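Local coordinates for uncharacterized protein PA2218 (Pseudomonas aeruginosa, PDB 2HDW) that is uncharacterised but has an alpha/beta hydrolase fold and probably acts as a hydrolase on a substrate not yet identified, at residues Thr202-Thr207 with Lys212-Ser217; Val261-Tyr266 with Arg316-Tyr321; Leu311-Arg316 with Tyr321-Ala326. All blocks are in the same frame, centred on the assembly; numbering follows the deposited sequence.

In the fold
Interaction 1 comes first: the segment 202-207, which follows strand 197-201 and leads into helix 206-212, meets the loop 212-217 beyond that helix, closing a local loop. Interaction 2 begins later, when helix 258-267, in the long segment between strands 197-201 and 309-314, meets the loop 316-319 before helix 320-329, about fifty residues on. Interaction 3 crosses it: strand 309-314 starts inside that span, while helix 320-329 extends past its end, and R316 and Y321 belong to both. Y204 OH of interaction 1 touches both side chains of interaction 2, and S319 OG reaches H313 NE2, so helix 258-267, the central sheet and helix 320-329 are tied at one place.

Interaction 1: Thr202-Thr207 with Lys212-Ser217; sequences TMYDMT and KGYNDS
Y204 OH is the polar atom on which this contact turns: Y214 OH lies 2.5 Å from it in a short hydrogen bond, and the same oxygen is also hydrogen-bonded to Y263 OH and H318 NE2. Three groups therefore grip one phenol oxygen, whose single proton can serve at most one of them, and the far end of a buried side chain is fixed. The two phenols meet rim to rim: each oxygen lies at the edge of the other ring, near its plane, so neither ring covers a face. Their planes stand 79° apart with centroids separated by 5.8 Å, and the closest carbons, Y204 CE2 and Y214 CE1, come within 3.5 Å. Chi1 of Y204, -98°, is well off a staggered value, with CG beside the backbone N and only roughly anti to the carbonyl carbon. The Y214 side chain does not start toward 202-207, but its hydroxyl end closes in. F322 stacks on the Y204 ring and F259 packs edge-to-face with Y214.

In an alpha/beta hydrolase fold this is the region beyond the C-terminal end of strand 197-201. Y204 bonds through its backbone to C179, directly after strand 173-178, where the fold commonly places its nucleophile, and its ring meets H344, which follows the last strand, where the family histidine commonly sits. A catalytic role for either is not established here.

D205 occupies the N-cap of helix 206-212. T207 OG1 donates to D205 OD1 at 2.8 Å on the syn side; T207 N reaches it at 3.0 Å in a weak bond bent to 126°, and R208 N bonds it too. After that helix, G213 adopts positive phi and opens a type II turn through D216, the turn that carries Y214; N215 N within it is hydrogen-bonded to Y321 OH.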
# COMPACT_ATOMS: atom_id res chain seq x y z
N THR A 202 2.44 1.17 -9.91
CA THR A 202 1.17 1.80 -10.29
C THR A 202 0.62 2.65 -9.13
O THR A 202 -0.54 2.53 -8.72
CB THR A 202 0.15 0.71 -10.76
OG1 THR A 202 -0.96 1.34 -11.41
CG2 THR A 202 -0.36 -0.13 -9.57
N MET A 203 1.47 3.55 -8.64
CA MET A 203 1.15 4.40 -7.50
C MET A 203 0.12 5.51 -7.67
O MET A 203 -0.19 5.95 -8.78
CB MET A 203 2.45 5.05 -6.95
CG MET A 203 2.96 6.27 -7.75
SD MET A 203 4.34 7.23 -6.97
CE MET A 203 3.44 8.33 -5.87
N TYR A 204 -0.37 5.95 -6.51
CA TYR A 204 -1.31 7.06 -6.37
C TYR A 204 -0.67 7.86 -5.24
O TYR A 204 0.06 7.30 -4.42
CB TYR A 204 -2.66 6.59 -5.81
CG TYR A 204 -3.80 6.34 -6.77
CD1 TYR A 204 -3.73 5.33 -7.73
CD2 TYR A 204 -5.02 7.02 -6.62
CE1 TYR A 204 -4.84 4.99 -8.50
CE2 TYR A 204 -6.13 6.69 -7.38
CZ TYR A 204 -6.04 5.67 -8.32
OH TYR A 204 -7.16 5.28 -9.03
N ASP A 205 -0.92 9.16 -5.20
CA ASP A 205 -0.48 9.98 -4.08
C ASP A 205 -1.87 10.22 -3.50
O ASP A 205 -2.62 11.03 -4.04
CB ASP A 205 0.14 11.30 -4.55
CG ASP A 205 0.29 12.31 -3.42
OD1 ASP A 205 -0.45 12.20 -2.42
OD2 ASP A 205 1.15 13.22 -3.52
N MET A 206 -2.24 9.49 -2.45
CA MET A 206 -3.59 9.65 -1.90
C MET A 206 -3.98 11.05 -1.42
O MET A 206 -5.17 11.39 -1.44
CB MET A 206 -3.84 8.61 -0.79
CG MET A 206 -3.87 7.14 -1.26
SD MET A 206 -4.94 6.76 -2.71
CE MET A 206 -6.53 7.31 -2.06
N THR A 207 -3.02 11.87 -0.99
CA THR A 207 -3.38 13.22 -0.54
C THR A 207 -3.74 14.06 -1.75
O THR A 207 -4.65 14.89 -1.71
CB THR A 207 -2.23 13.92 0.27
OG1 THR A 207 -1.09 14.14 -0.57
CG2 THR A 207 -1.84 13.06 1.47
N LYS A 212 -7.37 17.03 -4.93
CA LYS A 212 -7.64 17.54 -6.28
C LYS A 212 -8.43 16.62 -7.22
O LYS A 212 -8.71 17.00 -8.36
CB LYS A 212 -6.31 17.89 -6.97
CG LYS A 212 -5.42 18.85 -6.19
CD LYS A 212 -4.10 19.07 -6.93
CE LYS A 212 -3.24 20.11 -6.22
NZ LYS A 212 -1.91 20.28 -6.90
N GLY A 213 -8.79 15.43 -6.75
CA GLY A 213 -9.52 14.51 -7.61
C GLY A 213 -8.62 13.99 -8.71
O GLY A 213 -7.41 14.25 -8.71
N TYR A 214 -9.18 13.25 -9.67
CA TYR A 214 -8.39 12.72 -10.77
C TYR A 214 -8.03 13.80 -11.79
O TYR A 214 -8.90 14.50 -12.31
CB TYR A 214 -9.16 11.59 -11.47
CG TYR A 214 -9.16 10.30 -10.69
CD1 TYR A 214 -7.99 9.57 -10.52
CD2 TYR A 214 -10.33 9.82 -10.11
CE1 TYR A 214 -7.98 8.37 -9.80
CE2 TYR A 214 -10.34 8.62 -9.38
CZ TYR A 214 -9.15 7.91 -9.23
OH TYR A 214 -9.14 6.73 -8.53
N ASN A 215 -6.74 13.93 -12.06
CA ASN A 215 -6.25 14.93 -13.01
C ASN A 215 -6.69 16.34 -12.63
O ASN A 215 -7.13 17.11 -13.49
CB ASN A 215 -6.73 14.58 -14.42
CG ASN A 215 -6.06 13.33 -14.97
OD1 ASN A 215 -4.86 13.34 -15.27
ND2 ASN A 215 -6.83 12.25 -15.10
N ASP A 216 -6.57 16.67 -11.35
CA ASP A 216 -6.94 17.99 -10.84
C ASP A 216 -8.31 18.46 -11.33
O ASP A 216 -8.42 19.50 -11.97
CB ASP A 216 -5.88 19.02 -11.25
CG ASP A 216 -4.50 18.71 -10.70
OD1 ASP A 216 -3.60 19.56 -10.85
OD2 ASP A 216 -4.32 17.62 -10.12
N SER A 217 -9.35 17.71 -11.00
CA SER A 217 -10.70 18.07 -11.43
C SER A 217 -11.49 18.81 -10.36
O SER A 217 -12.62 19.25 -10.60
CB SER A 217 -11.46 16.82 -11.86
OG SER A 217 -11.48 15.85 -10.82

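Interaction 2: Val261-Tyr266 with Arg316-Tyr321; sequences VDYHDY and RAHSRY
Y263 and H318 cross at nearly a right angle: their ring planes stand 82° apart and the centroids are 6.0 Å from one another. Y263 runs out from helix 258-267 so that its hydroxyl arrives at the edge of the imidazole, near the imidazole plane, with Y263 OH 4.0 Å from H318 NE2 and as far from H318 CE1. Seen from the phenol, however, the imidazole nitrogen sits obliquely, and the pair is neither a stack nor an edge-to-face contact. The separation is too long for a direct hydrogen bond. Instead both polar ends bond to a common third group, Y204 OH, which bridges the helix and the loop.

H318 takes a chi1 of 66°, which places CG between the backbone N and the carbonyl carbon and turns the ring toward the helix. S319 CB lies 3.9 Å above the centre of the H318 ring on one face, and F259 stacks on the imidazole, which would limit its tilt. H318 lies in a type I turn from A317 to R320, closed by R320 N donating to A317 O at 3.1 Å. H344 meets both rings at intermediate tilts.

In chain order the helix falls in the long segment between strands 197-201 and 309-314, and its approach to a loop following a sheet strand is consistent with a cap element over an alpha/beta hydrolase pocket.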
# COMPACT_ATOMS: atom_id res chain seq x y z
N VAL A 261 -14.37 0.06 -13.83
CA VAL A 261 -14.85 -1.28 -14.15
C VAL A 261 -13.73 -2.26 -13.82
O VAL A 261 -13.97 -3.36 -13.31
CB VAL A 261 -15.20 -1.41 -15.64
CG1 VAL A 261 -15.61 -2.84 -15.95
CG2 VAL A 261 -16.33 -0.43 -15.99
N ASP A 262 -12.50 -1.85 -14.11
CA ASP A 262 -11.33 -2.68 -13.82
C ASP A 262 -11.24 -2.94 -12.33
O ASP A 262 -11.00 -4.08 -11.91
CB ASP A 262 -10.04 -1.98 -14.28
CG ASP A 262 -9.89 -1.95 -15.79
OD1 ASP A 262 -10.67 -2.63 -16.49
OD2 ASP A 262 -8.98 -1.24 -16.27
N TYR A 263 -11.40 -1.90 -11.52
CA TYR A 263 -11.33 -2.04 -10.07
C TYR A 263 -12.38 -3.03 -9.58
O TYR A 263 -12.10 -3.88 -8.73
CB TYR A 263 -11.55 -0.70 -9.37
CG TYR A 263 -10.31 0.16 -9.24
CD1 TYR A 263 -9.10 -0.38 -8.81
CD2 TYR A 263 -10.36 1.54 -9.48
CE1 TYR A 263 -7.97 0.43 -8.62
CE2 TYR A 263 -9.24 2.35 -9.28
CZ TYR A 263 -8.05 1.79 -8.85
OH TYR A 263 -6.95 2.60 -8.65
N HIS A 264 -13.59 -2.91 -10.11
CA HIS A 264 -14.66 -3.82 -9.73
C HIS A 264 -14.30 -5.25 -10.09
O HIS A 264 -14.47 -6.17 -9.29
CB HIS A 264 -15.97 -3.44 -10.44
CG HIS A 264 -17.02 -4.51 -10.36
ND1 HIS A 264 -16.96 -5.66 -11.11
CD2 HIS A 264 -18.12 -4.62 -9.59
CE1 HIS A 264 -17.98 -6.44 -10.80
NE2 HIS A 264 -18.70 -5.83 -9.88
N ASP A 265 -13.80 -5.45 -11.31
CA ASP A 265 -13.44 -6.79 -11.76
C ASP A 265 -12.38 -7.44 -10.89
O ASP A 265 -12.26 -8.66 -10.85
CB ASP A 265 -12.99 -6.76 -13.21
CG ASP A 265 -14.12 -6.44 -14.16
OD1 ASP A 265 -15.29 -6.52 -13.73
OD2 ASP A 265 -13.85 -6.11 -15.33
N TYR A 266 -11.60 -6.62 -10.19
CA TYR A 266 -10.57 -7.16 -9.32
C TYR A 266 -11.10 -7.36 -7.90
O TYR A 266 -11.08 -8.46 -7.35
CB TYR A 266 -9.36 -6.23 -9.27
CG TYR A 266 -8.30 -6.71 -8.29
CD1 TYR A 266 -7.47 -7.79 -8.60
CD2 TYR A 266 -8.18 -6.13 -7.03
CE1 TYR A 266 -6.55 -8.28 -7.68
CE2 TYR A 266 -7.27 -6.62 -6.10
CZ TYR A 266 -6.46 -7.69 -6.43
OH TYR A 266 -5.57 -8.18 -5.50
N ARG A 316 -0.89 2.34 -20.15
CA ARG A 316 -2.28 2.73 -20.33
C ARG A 316 -3.03 3.03 -19.04
O ARG A 316 -4.24 3.25 -19.06
CB ARG A 316 -3.03 1.61 -21.07
CG ARG A 316 -2.29 1.04 -22.27
CD ARG A 316 -1.99 2.09 -23.32
NE ARG A 316 -2.84 1.94 -24.51
CZ ARG A 316 -4.16 2.04 -24.51
NH1 ARG A 316 -4.82 2.28 -23.38
NH2 ARG A 316 -4.84 1.91 -25.64
N ALA A 317 -2.32 3.05 -17.92
CA ALA A 317 -2.96 3.32 -16.63
C ALA A 317 -3.47 4.75 -16.51
O ALA A 317 -2.76 5.71 -16.86
CB ALA A 317 -2.00 3.00 -15.49
N HIS A 318 -4.69 4.90 -16.02
CA HIS A 318 -5.31 6.21 -15.82
C HIS A 318 -4.51 6.97 -14.77
O HIS A 318 -4.54 8.20 -14.70
CB HIS A 318 -6.73 6.04 -15.30
CG HIS A 318 -6.80 5.45 -13.93
ND1 HIS A 318 -6.53 4.12 -13.68
CD2 HIS A 318 -7.04 6.02 -12.72
CE1 HIS A 318 -6.60 3.89 -12.38
NE2 HIS A 318 -6.91 5.03 -11.77
N SER A 319 -3.79 6.22 -13.95
CA SER A 319 -3.01 6.77 -12.86
C SER A 319 -1.54 6.99 -13.17
O SER A 319 -0.77 7.38 -12.29
CB SER A 319 -3.11 5.82 -11.67
OG SER A 319 -2.73 4.53 -12.11
N ARG A 320 -1.13 6.73 -14.41
CA ARG A 320 0.28 6.88 -14.75
C ARG A 320 0.85 8.24 -14.39
O ARG A 320 2.02 8.35 -14.03
CB ARG A 320 0.51 6.62 -16.24
CG ARG A 320 1.99 6.58 -16.61
CD ARG A 320 2.20 6.34 -18.09
NE ARG A 320 1.69 7.45 -18.89
CZ ARG A 320 1.70 7.48 -20.22
NH1 ARG A 320 2.20 6.45 -20.91
NH2 ARG A 320 1.21 8.53 -20.86
N TYR A 321 0.02 9.28 -14.47
CA TYR A 321 0.51 10.62 -14.17
C TYR A 321 1.03 10.79 -12.74
O TYR A 321 1.92 11.61 -12.50
CB TYR A 321 -0.57 11.66 -14.47
CG TYR A 321 -1.69 11.76 -13.47
CD1 TYR A 321 -1.63 12.69 -12.43
CD2 TYR A 321 -2.84 10.98 -13.59
CE1 TYR A 321 -2.69 12.86 -11.55
CE2 TYR A 321 -3.90 11.13 -12.71
CZ TYR A 321 -3.82 12.07 -11.70
OH TYR A 321 -4.88 12.24 -10.84

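Interaction 3: Leu311-Arg316 with Tyr321-Ala326; sequences LIHGER and YFSETA
H313 and S323 are brought together by two torsions: chi1 of H313 is -141°, off the staggered positions, and swings the imidazole toward helix 320-329, while S323 sets its OG anti to the carbonyl carbon so that the hydroxyl faces the strand. The result is a hydrogen bond of 2.7 Å between H313 ND1 and S323 OG, fairly straight at 161°, with the oxygen at the edge of the ring and near its plane. On the other side of the imidazole, NE2 is hydrogen-bonded to S319 OG, so both ring nitrogens are engaged, which would restrain rotation about CB-CG (chi2).

S323 OG has a further partner. A water 2.9 Å from S323 OG donates to I312 O at 2.8 Å, linking the serine hydroxyl to the strand backbone. Nearby the contact turns apolar: L311 CD2 rests 3.6 Å from A326 CB and 3.9 Å from S323 O, so S323 and A326, three residues apart on the helix, both touch the leucine.

The axes of 311-314 and 321-326 approach to 8.7 Å, with 153° between their directions, as expected for the first two elements of the beta-alpha-beta unit completed by strand 334-339. M203, from the loop after strand 197-201, packs on S323 and A326 as well.

Since a hydroxyl can donate or accept, the two serine partners of the buried imidazole are compatible with either tautomer of H313, while the water extends the polar network to I312 O.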
# COMPACT_ATOMS: atom_id res chain seq x y z
N LEU A 311 10.20 3.79 -9.96
CA LEU A 311 8.75 3.89 -10.03
C LEU A 311 8.32 3.11 -11.26
O LEU A 311 8.79 3.37 -12.37
CB LEU A 311 8.32 5.36 -10.13
CG LEU A 311 8.82 6.25 -8.98
CD1 LEU A 311 10.13 6.89 -9.40
CD2 LEU A 311 7.79 7.34 -8.66
N ILE A 312 7.42 2.15 -11.06
CA ILE A 312 6.93 1.30 -12.14
C ILE A 312 5.46 1.62 -12.44
O ILE A 312 4.67 1.78 -11.52
CB ILE A 312 7.06 -0.19 -11.74
CG1 ILE A 312 8.49 -0.47 -11.29
CG2 ILE A 312 6.66 -1.10 -12.90
CD1 ILE A 312 8.76 -1.91 -10.85
N HIS A 313 5.10 1.72 -13.72
CA HIS A 313 3.72 2.05 -14.06
C HIS A 313 3.30 1.60 -15.46
O HIS A 313 4.08 1.65 -16.41
CB HIS A 313 3.50 3.57 -13.94
CG HIS A 313 2.18 3.95 -13.36
ND1 HIS A 313 2.05 4.63 -12.17
CD2 HIS A 313 0.91 3.69 -13.78
CE1 HIS A 313 0.77 4.78 -11.88
NE2 HIS A 313 0.06 4.21 -12.83
N GLY A 314 2.05 1.14 -15.56
CA GLY A 314 1.52 0.70 -16.84
C GLY A 314 1.31 1.87 -17.77
O GLY A 314 0.85 2.94 -17.35
N GLU A 315 1.65 1.67 -19.04
CA GLU A 315 1.52 2.69 -20.08
C GLU A 315 0.09 3.23 -20.23
O GLU A 315 -0.11 4.43 -20.42
CB GLU A 315 1.95 2.09 -21.43
CG GLU A 315 1.91 3.05 -22.61
CD GLU A 315 1.68 2.33 -23.94
OE1 GLU A 315 1.82 1.09 -23.99
OE2 GLU A 315 1.35 3.01 -24.93
N ARG A 316 -0.89 2.34 -20.15
CA ARG A 316 -2.28 2.73 -20.33
C ARG A 316 -3.03 3.03 -19.04
O ARG A 316 -4.24 3.25 -19.06
CB ARG A 316 -3.03 1.61 -21.07
CG ARG A 316 -2.29 1.04 -22.27
CD ARG A 316 -1.99 2.09 -23.32
NE ARG A 316 -2.84 1.94 -24.51
CZ ARG A 316 -4.16 2.04 -24.51
NH1 ARG A 316 -4.82 2.28 -23.38
NH2 ARG A 316 -4.84 1.91 -25.64
N TYR A 321 0.02 9.28 -14.47
CA TYR A 321 0.51 10.62 -14.17
C TYR A 321 1.03 10.79 -12.74
O TYR A 321 1.92 11.61 -12.50
CB TYR A 321 -0.57 11.66 -14.47
CG TYR A 321 -1.69 11.76 -13.47
CD1 TYR A 321 -1.63 12.69 -12.43
CD2 TYR A 321 -2.84 10.98 -13.59
CE1 TYR A 321 -2.69 12.86 -11.55
CE2 TYR A 321 -3.90 11.13 -12.71
CZ TYR A 321 -3.82 12.07 -11.70
OH TYR A 321 -4.88 12.24 -10.84
N PHE A 322 0.51 10.01 -11.79
CA PHE A 322 0.99 10.11 -10.41
C PHE A 322 2.49 9.82 -10.33
O PHE A 322 3.23 10.52 -9.63
CB PHE A 322 0.24 9.15 -9.49
CG PHE A 322 -1.17 9.57 -9.19
CD1 PHE A 322 -1.43 10.79 -8.57
CD2 PHE A 322 -2.24 8.74 -9.51
CE1 PHE A 322 -2.74 11.18 -8.27
CE2 PHE A 322 -3.56 9.12 -9.22
CZ PHE A 322 -3.81 10.35 -8.59
N SER A 323 2.93 8.78 -11.03
CA SER A 323 4.35 8.42 -11.03
C SER A 323 5.19 9.45 -11.78
O SER A 323 6.35 9.68 -11.45
CB SER A 323 4.55 7.05 -11.69
OG SER A 323 3.95 6.04 -10.91
N GLU A 324 4.59 10.07 -12.80
CA GLU A 324 5.29 11.07 -13.59
C GLU A 324 5.53 12.31 -12.73
O GLU A 324 6.57 12.96 -12.86
CB GLU A 324 4.47 11.43 -14.83
CG GLU A 324 4.22 10.23 -15.72
CD GLU A 324 3.40 10.58 -16.94
OE1 GLU A 324 2.40 11.31 -16.79
OE2 GLU A 324 3.75 10.11 -18.04
N THR A 325 4.58 12.61 -11.86
CA THR A 325 4.69 13.75 -10.95
C THR A 325 5.76 13.43 -9.90
O THR A 325 6.65 14.24 -9.64
CB THR A 325 3.33 14.04 -10.23
OG1 THR A 325 2.39 14.57 -11.18
CG2 THR A 325 3.52 15.06 -9.11
N ALA A 326 5.68 12.24 -9.32
CA ALA A 326 6.64 11.83 -8.31
C ALA A 326 8.05 11.75 -8.90
O ALA A 326 9.02 12.19 -8.27
CB ALA A 326 6.24 10.47 -7.72
O HOH W 1 4.54 3.66 -9.45